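Local coordinates for protein short-chain-enoyl-CoA hydratase (Clostridium acetobutylicum, PDB 5Z7R) that catalyses the reversible hydration of short-chain enoyl-CoA thioesters such as crotonyl-CoA to (3S)-3-hydroxyacyl-CoA in butanoate metabolism, at residues 130-135 with 139-144; 147-152 with 159-164. All coordinates share one frame; numbering follows the deposited sequence.

The two contacts follow each other along the chain, and their centres lie about 9 Å apart. In interaction 1 the segment carrying E134 meets the loop that leads into helix 145-153. Interaction 2 packs that helix against helix 155-164. I162 joins the two. I162 CG2 is 4.0 Å from P141 CD, and the side chain of I162 is about 6 Å from that of E134, the probable proton acceptor. P141 in turn lies about 3 Å, side chain to side chain, from E114, the probable nucleophile. The side chain of L149 stays about 7 Å from that of E114. Interaction 2 is thus a layer behind the catalytic pair. Both contacts also touch a second subunit.

Interaction 1: 130-135 with 139-144; sequences FGQPEV and ITPGFG
E134 meets I139, T140 and P141, mostly through carbon. E134 CB packs 3.9 Å from I139 CG1, and E134 CG lies 3.8 Å from P141 CA. I139 CD1 comes to 4.0 Å from E134 CG. P141 CD lies 4.0 Å from E134 CB. With chi1 near 43°, I139 CG1 sits between the backbone N and the carbonyl carbon, which turns this branch toward E134. The E134 chain bends at chi2 (88°), and the E134 and P141 side chains meet at an oblique angle. The amide end of Q132 lies beside the same proline ring and close to the E134 carboxylate.

The hydrogen bond that links the two segments is between backbones. I139 N gives E134 O a weak hydrogen bond of 3.4 Å, which spans the short link between the segments. I139 O lies close to the E134-V135 peptide. I139 O is 3.0 Å from V135 N, but the angle is too poor for a hydrogen bond. V135 CA makes a CH···O contact with I139 O at 3.2 Å. Within the loop, T140 OG1 donates a 2.7 Å hydrogen bond to P141 O from above the carbonyl plane.

Other partners place the contact in what is probably the active site of the crotonase fold. F143 N is hydrogen-bonded to E114, whose carboxylate lies close to that of E134. A second subunit packs on V135, I139, T140 and P141, and its E229 accepts a hydrogen bond from G144 N.

E134 is probably the proton acceptor. Across this contact its side chain meets mainly carbon, and no hydrogen bond from 139-144 holds its carboxylate. The contact is consistent with the loop placing E134 largely by van der Waals contact.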
ATOM      1  N   PHE A 130      25.760   4.154  17.573  1.00 33.83           N
ATOM      2  CA  PHE A 130      24.394   3.707  17.269  1.00 32.39           C
ATOM      3  C   PHE A 130      24.392   2.213  17.181  1.00 30.50           C
ATOM      4  O   PHE A 130      25.391   1.613  16.828  1.00 31.03           O
ATOM      5  CB  PHE A 130      23.854   4.294  15.957  1.00 30.00           C
ATOM      6  CG  PHE A 130      23.709   5.770  15.978  1.00 30.09           C
ATOM      7  CD1 PHE A 130      24.813   6.588  15.825  1.00 30.63           C
ATOM      8  CD2 PHE A 130      22.482   6.354  16.170  1.00 30.65           C
ATOM      9  CE1 PHE A 130      24.674   7.963  15.845  1.00 30.71           C
ATOM     10  CE2 PHE A 130      22.346   7.728  16.196  1.00 28.73           C
ATOM     11  CZ  PHE A 130      23.428   8.530  16.030  1.00 28.28           C
ATOM     12  N   GLY A 131      23.252   1.622  17.510  1.00 30.52           N
ATOM     13  CA  GLY A 131      23.130   0.169  17.528  1.00 31.68           C
ATOM     14  C   GLY A 131      21.806  -0.340  18.029  1.00 29.42           C
ATOM     15  O   GLY A 131      20.984   0.425  18.544  1.00 26.82           O
ATOM     16  N   GLN A 132      21.630  -1.646  17.848  1.00 30.52           N
ATOM     17  CA  GLN A 132      20.408  -2.374  18.222  1.00 31.14           C
ATOM     18  C   GLN A 132      20.837  -3.679  18.864  1.00 30.00           C
ATOM     19  O   GLN A 132      20.949  -4.686  18.192  1.00 31.21           O
ATOM     20  CB  GLN A 132      19.541  -2.709  16.996  1.00 29.22           C
ATOM     21  CG  GLN A 132      18.847  -1.538  16.314  1.00 27.97           C
ATOM     22  CD  GLN A 132      17.858  -0.787  17.192  1.00 30.42           C
ATOM     23  OE1 GLN A 132      17.362  -1.296  18.203  1.00 29.87           O
ATOM     24  NE2 GLN A 132      17.550   0.435  16.790  1.00 31.23           N
ATOM     25  N   PRO A 133      21.044  -3.681  20.189  1.00 30.39           N
ATOM     26  CA  PRO A 133      21.587  -4.887  20.824  1.00 29.70           C
ATOM     27  C   PRO A 133      20.580  -6.040  20.936  1.00 30.08           C
ATOM     28  O   PRO A 133      20.966  -7.187  21.282  1.00 32.53           O
ATOM     29  CB  PRO A 133      21.982  -4.402  22.228  1.00 29.44           C
ATOM     30  CG  PRO A 133      21.788  -2.937  22.255  1.00 28.32           C
ATOM     31  CD  PRO A 133      20.819  -2.604  21.161  1.00 28.96           C
ATOM     32  N   GLU A 134      19.317  -5.749  20.617  1.00 28.60           N
ATOM     33  CA  GLU A 134      18.183  -6.562  21.086  1.00 28.60           C
ATOM     34  C   GLU A 134      18.355  -8.060  20.897  1.00 29.08           C
ATOM     35  O   GLU A 134      18.164  -8.829  21.828  1.00 31.26           O
ATOM     36  CB  GLU A 134      16.891  -6.062  20.488  1.00 27.92           C
ATOM     37  CG  GLU A 134      16.452  -4.731  21.102  1.00 29.31           C
ATOM     38  CD  GLU A 134      17.013  -3.480  20.441  1.00 28.69           C
ATOM     39  OE1 GLU A 134      16.439  -2.376  20.661  1.00 26.85           O
ATOM     40  OE2 GLU A 134      18.023  -3.591  19.710  1.00 30.41           O
ATOM     41  N   VAL A 135      18.781  -8.482  19.720  1.00 30.15           N
ATOM     42  CA  VAL A 135      18.889  -9.915  19.433  1.00 30.95           C
ATOM     43  C   VAL A 135      19.933 -10.662  20.301  1.00 30.40           C
ATOM     44  O   VAL A 135      19.872 -11.895  20.469  1.00 28.62           O
ATOM     45  CB  VAL A 135      19.111 -10.146  17.911  1.00 32.87           C
ATOM     46  CG1 VAL A 135      20.508  -9.729  17.442  1.00 31.93           C
ATOM     47  CG2 VAL A 135      18.911 -11.608  17.601  1.00 37.23           C
ATOM     48  N   ILE A 139      15.520 -10.902  22.091  1.00 29.42           N
ATOM     49  CA  ILE A 139      14.394 -10.138  21.564  1.00 29.51           C
ATOM     50  C   ILE A 139      14.702  -9.411  20.250  1.00 30.68           C
ATOM     51  O   ILE A 139      15.852  -9.170  19.912  1.00 32.84           O
ATOM     52  CB  ILE A 139      13.917  -9.034  22.550  1.00 30.04           C
ATOM     53  CG1 ILE A 139      15.094  -8.286  23.193  1.00 26.87           C
ATOM     54  CG2 ILE A 139      13.002  -9.601  23.628  1.00 31.66           C
ATOM     55  CD1 ILE A 139      14.621  -6.997  23.811  1.00 26.18           C
ATOM     56  N   THR A 140      13.640  -9.045  19.528  1.00 31.45           N
ATOM     57  CA  THR A 140      13.738  -8.137  18.394  1.00 31.24           C
ATOM     58  C   THR A 140      13.677  -6.742  18.967  1.00 28.76           C
ATOM     59  O   THR A 140      13.238  -6.570  20.082  1.00 27.05           O
ATOM     60  CB  THR A 140      12.508  -8.220  17.469  1.00 29.34           C
ATOM     61  OG1 THR A 140      11.369  -7.665  18.140  1.00 27.50           O
ATOM     62  CG2 THR A 140      12.210  -9.657  17.070  1.00 28.85           C
ATOM     63  N   PRO A 141      14.073  -5.750  18.179  1.00 27.70           N
ATOM     64  CA  PRO A 141      13.732  -4.399  18.539  1.00 28.52           C
ATOM     65  C   PRO A 141      12.242  -4.313  18.888  1.00 27.37           C
ATOM     66  O   PRO A 141      11.442  -4.985  18.270  1.00 31.00           O
ATOM     67  CB  PRO A 141      14.092  -3.609  17.272  1.00 28.51           C
ATOM     68  CG  PRO A 141      15.269  -4.386  16.701  1.00 27.33           C
ATOM     69  CD  PRO A 141      14.963  -5.815  16.993  1.00 28.33           C
ATOM     70  N   GLY A 142      11.907  -3.503  19.886  1.00 26.00           N
ATOM     71  CA  GLY A 142      10.560  -3.401  20.455  1.00 24.70           C
ATOM     72  C   GLY A 142       9.929  -2.029  20.367  1.00 24.86           C
ATOM     73  O   GLY A 142       8.745  -1.892  20.609  1.00 26.10           O
ATOM     74  N   PHE A 143      10.675  -1.000  19.989  1.00 26.14           N
ATOM     75  CA  PHE A 143      10.104   0.360  19.883  1.00 27.20           C
ATOM     76  C   PHE A 143      10.309   0.954  18.484  1.00 26.72           C
ATOM     77  O   PHE A 143      10.528   2.167  18.338  1.00 25.23           O
ATOM     78  CB  PHE A 143      10.728   1.328  20.913  1.00 30.60           C
ATOM     79  CG  PHE A 143      10.604   0.908  22.357  1.00 31.91           C
ATOM     80  CD1 PHE A 143       9.547   0.120  22.818  1.00 34.02           C
ATOM     81  CD2 PHE A 143      11.520   1.379  23.287  1.00 35.14           C
ATOM     82  CE1 PHE A 143       9.440  -0.236  24.151  1.00 33.43           C
ATOM     83  CE2 PHE A 143      11.409   1.043  24.635  1.00 35.82           C
ATOM     84  CZ  PHE A 143      10.369   0.231  25.064  1.00 34.18           C
ATOM     85  N   GLY A 144      10.235   0.104  17.464  1.00 25.43           N
ATOM     86  CA  GLY A 144      10.176   0.555  16.088  1.00 25.61           C
ATOM     87  C   GLY A 144      11.417   0.187  15.310  1.00 26.76           C
ATOM     88  O   GLY A 144      11.447   0.316  14.105  1.00 28.89           O
TER

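Interaction 2: 147-152 with 159-164; sequences QRLSRL and KQLIFT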
ATOM      1  N   GLN A 147      11.505  -1.375  11.838  1.00 21.91           N
ATOM      2  CA  GLN A 147      10.844  -0.651  10.790  1.00 20.82           C
ATOM      3  C   GLN A 147      11.548   0.649  10.398  1.00 21.83           C
ATOM      4  O   GLN A 147      11.633   0.986   9.196  1.00 23.37           O
ATOM      5  CB  GLN A 147       9.422  -0.304  11.227  1.00 20.24           C
ATOM      6  CG  GLN A 147       8.510  -1.490  11.429  1.00 20.92           C
ATOM      7  CD  GLN A 147       8.694  -2.568  10.371  1.00 21.35           C
ATOM      8  OE1 GLN A 147       8.597  -2.297   9.168  1.00 20.26           O
ATOM      9  NE2 GLN A 147       8.970  -3.800  10.819  1.00 20.97           N
ATOM     10  N   ARG A 148      12.001   1.402  11.395  1.00 19.85           N
ATOM     11  CA  ARG A 148      12.532   2.701  11.142  1.00 20.50           C
ATOM     12  C   ARG A 148      13.982   2.594  10.554  1.00 21.10           C
ATOM     13  O   ARG A 148      14.346   3.330   9.653  1.00 20.75           O
ATOM     14  CB  ARG A 148      12.428   3.588  12.393  1.00 18.79           C
ATOM     15  CG  ARG A 148      11.000   4.121  12.652  1.00 18.50           C
ATOM     16  CD  ARG A 148      10.924   5.298  13.620  1.00 18.28           C
ATOM     17  NE  ARG A 148       9.554   5.768  13.790  1.00 18.56           N
ATOM     18  CZ  ARG A 148       8.714   5.321  14.745  1.00 18.16           C
ATOM     19  NH1 ARG A 148       9.111   4.426  15.619  1.00 19.03           N
ATOM     20  NH2 ARG A 148       7.467   5.745  14.813  1.00 16.71           N
ATOM     21  N   LEU A 149      14.791   1.670  11.034  1.00 20.45           N
ATOM     22  CA  LEU A 149      16.176   1.661  10.611  1.00 21.39           C
ATOM     23  C   LEU A 149      16.250   1.414   9.080  1.00 21.61           C
ATOM     24  O   LEU A 149      16.832   2.197   8.347  1.00 19.84           O
ATOM     25  CB  LEU A 149      16.930   0.581  11.373  1.00 21.28           C
ATOM     26  CG  LEU A 149      18.444   0.574  11.216  1.00 21.79           C
ATOM     27  CD1 LEU A 149      19.043   1.898  11.631  1.00 22.23           C
ATOM     28  CD2 LEU A 149      19.042  -0.526  12.051  1.00 21.67           C
ATOM     29  N   SER A 150      15.591   0.350   8.616  1.00 21.82           N
ATOM     30  CA  SER A 150      15.616  -0.025   7.214  1.00 21.56           C
ATOM     31  C   SER A 150      15.045   1.092   6.360  1.00 22.10           C
ATOM     32  O   SER A 150      15.545   1.381   5.264  1.00 24.36           O
ATOM     33  CB  SER A 150      14.815  -1.269   7.019  1.00 20.35           C
ATOM     34  OG  SER A 150      13.559  -1.056   7.550  1.00 20.34           O
ATOM     35  N   ARG A 151      14.033   1.767   6.872  1.00 21.95           N
ATOM     36  CA  ARG A 151      13.491   2.931   6.164  1.00 21.63           C
ATOM     37  C   ARG A 151      14.489   4.061   6.066  1.00 22.23           C
ATOM     38  O   ARG A 151      14.448   4.809   5.115  1.00 19.82           O
ATOM     39  CB  ARG A 151      12.214   3.482   6.816  1.00 20.01           C
ATOM     40  CG  ARG A 151      10.952   2.718   6.466  1.00 19.97           C
ATOM     41  CD  ARG A 151       9.788   3.058   7.395  1.00 18.50           C
ATOM     42  NE  ARG A 151       8.536   2.443   6.911  1.00 17.97           N
ATOM     43  CZ  ARG A 151       8.166   1.169   7.081  1.00 16.95           C
ATOM     44  NH1 ARG A 151       6.994   0.794   6.630  1.00 15.94           N
ATOM     45  NH2 ARG A 151       8.916   0.284   7.758  1.00 17.31           N
ATOM     46  N   LEU A 152      15.357   4.206   7.067  1.00 24.12           N
ATOM     47  CA  LEU A 152      16.286   5.328   7.098  1.00 24.68           C
ATOM     48  C   LEU A 152      17.617   4.968   6.417  1.00 23.42           C
ATOM     49  O   LEU A 152      18.189   5.792   5.716  1.00 23.70           O
ATOM     50  CB  LEU A 152      16.492   5.822   8.550  1.00 24.89           C
ATOM     51  CG  LEU A 152      15.807   7.076   9.144  1.00 25.63           C
ATOM     52  CD1 LEU A 152      14.657   7.736   8.358  1.00 25.77           C
ATOM     53  CD2 LEU A 152      15.375   6.756  10.577  1.00 26.01           C
ATOM     54  N   LYS A 159      19.561  -4.601   8.274  1.00 23.70           N
ATOM     55  CA  LYS A 159      19.632  -6.011   8.545  1.00 25.95           C
ATOM     56  C   LYS A 159      20.946  -6.436   9.177  1.00 26.99           C
ATOM     57  O   LYS A 159      20.985  -7.297  10.062  1.00 24.27           O
ATOM     58  CB  LYS A 159      19.348  -6.826   7.276  1.00 28.19           C
ATOM     59  CG  LYS A 159      17.874  -6.830   6.892  1.00 28.62           C
ATOM     60  CD  LYS A 159      17.635  -7.567   5.582  1.00 28.42           C
ATOM     61  CE  LYS A 159      16.166  -7.892   5.414  1.00 28.60           C
ATOM     62  NZ  LYS A 159      15.950  -8.973   4.424  1.00 29.24           N
ATOM     63  N   GLN A 160      22.039  -5.844   8.716  1.00 31.27           N
ATOM     64  CA  GLN A 160      23.341  -6.166   9.300  1.00 31.92           C
ATOM     65  C   GLN A 160      23.424  -5.703  10.751  1.00 29.84           C
ATOM     66  O   GLN A 160      23.915  -6.415  11.610  1.00 29.49           O
ATOM     67  CB  GLN A 160      24.483  -5.552   8.495  1.00 32.54           C
ATOM     68  CG  GLN A 160      25.835  -6.139   8.876  1.00 33.43           C
ATOM     69  CD  GLN A 160      26.984  -5.462   8.182  1.00 34.75           C
ATOM     70  OE1 GLN A 160      27.181  -5.646   6.995  1.00 37.45           O
ATOM     71  NE2 GLN A 160      27.740  -4.657   8.918  1.00 36.48           N
ATOM     72  N   LEU A 161      22.952  -4.495  11.004  1.00 29.10           N
ATOM     73  CA  LEU A 161      22.973  -3.944  12.346  1.00 28.62           C
ATOM     74  C   LEU A 161      22.113  -4.756  13.324  1.00 27.05           C
ATOM     75  O   LEU A 161      22.536  -5.020  14.439  1.00 29.64           O
ATOM     76  CB  LEU A 161      22.523  -2.476  12.319  1.00 29.99           C
ATOM     77  CG  LEU A 161      23.596  -1.373  12.419  1.00 30.93           C
ATOM     78  CD1 LEU A 161      24.945  -1.725  11.819  1.00 30.80           C
ATOM     79  CD2 LEU A 161      23.037  -0.101  11.794  1.00 32.39           C
ATOM     80  N   ILE A 162      20.925  -5.159  12.904  1.00 26.87           N
ATOM     81  CA  ILE A 162      20.010  -5.904  13.778  1.00 24.97           C
ATOM     82  C   ILE A 162      20.358  -7.374  13.943  1.00 24.40           C
ATOM     83  O   ILE A 162      20.266  -7.900  15.045  1.00 24.69           O
ATOM     84  CB  ILE A 162      18.546  -5.738  13.352  1.00 23.73           C
ATOM     85  CG1 ILE A 162      18.073  -4.301  13.592  1.00 25.28           C
ATOM     86  CG2 ILE A 162      17.634  -6.619  14.192  1.00 23.60           C
ATOM     87  CD1 ILE A 162      16.798  -3.906  12.828  1.00 25.32           C
ATOM     88  N   PHE A 163      20.771  -8.048  12.881  1.00 26.22           N
ATOM     89  CA  PHE A 163      21.176  -9.442  13.017  1.00 27.25           C
ATOM     90  C   PHE A 163      22.479  -9.598  13.772  1.00 29.29           C
ATOM     91  O   PHE A 163      22.600 -10.550  14.536  1.00 33.69           O
ATOM     92  CB  PHE A 163      21.324 -10.189  11.681  1.00 26.18           C
ATOM     93  CG  PHE A 163      20.116 -10.148  10.794  1.00 25.50           C
ATOM     94  CD1 PHE A 163      18.855  -9.837  11.274  1.00 26.76           C
ATOM     95  CD2 PHE A 163      20.244 -10.453   9.442  1.00 24.77           C
ATOM     96  CE1 PHE A 163      17.763  -9.779  10.413  1.00 26.31           C
ATOM     97  CE2 PHE A 163      19.148 -10.408   8.589  1.00 24.13           C
ATOM     98  CZ  PHE A 163      17.914 -10.074   9.071  1.00 24.68           C
ATOM     99  N   THR A 164      23.461  -8.717  13.556  1.00 29.76           N
ATOM    100  CA  THR A 164      24.744  -8.790  14.303  1.00 30.57           C
ATOM    101  C   THR A 164      24.661  -8.192  15.696  1.00 33.68           C
ATOM    102  O   THR A 164      25.337  -8.666  16.601  1.00 34.59           O
ATOM    103  CB  THR A 164      25.923  -8.044  13.616  1.00 32.16           C
ATOM    104  OG1 THR A 164      25.657  -6.618  13.564  1.00 34.04           O
ATOM    105  CG2 THR A 164      26.205  -8.602  12.224  1.00 31.04           C
TER
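Q160 O is gripped by two donors of the same residue, one turn later. T164 N reaches Q160 O at 3.0 Å in the helix pattern. T164 OG1 donates to Q160 O at 2.6 Å from the opposite face of the carbonyl plane. The hydroxyl is thereby tied back to its own helix near its C-terminal end, and it also bonds to Q166 N.

In helix 145-153, R151 NH2 bonds to Q147 O at 3.2 Å, nearly straight (173°), and to Q147 OE1 at 3.0 Å. Both oxygens lie near the guanidinium plane, so these two bonds restrain its rotation. The side chain of R151 therefore folds back along its own helix.

Between the helices the contact is apolar and small. L149 carries it with one methyl. Its CG is anti to the backbone N (chi1 -171°), and CD2 projects to the second helix. There L149 CD2 meets L161 CB at 4.0 Å and I162 CD1 at 4.1 Å. L149 and L161 cross at about a right angle. A158 and M117 add to the packing round L149.

K159 forms a salt bridge with D120 of a second subunit, and Q147 NE2 bonds to A213 O of that subunit. The arrangement is two consecutive helices joined by a small leucine-isoleucine contact, set behind the probable active site of the crotonase fold at a subunit interface.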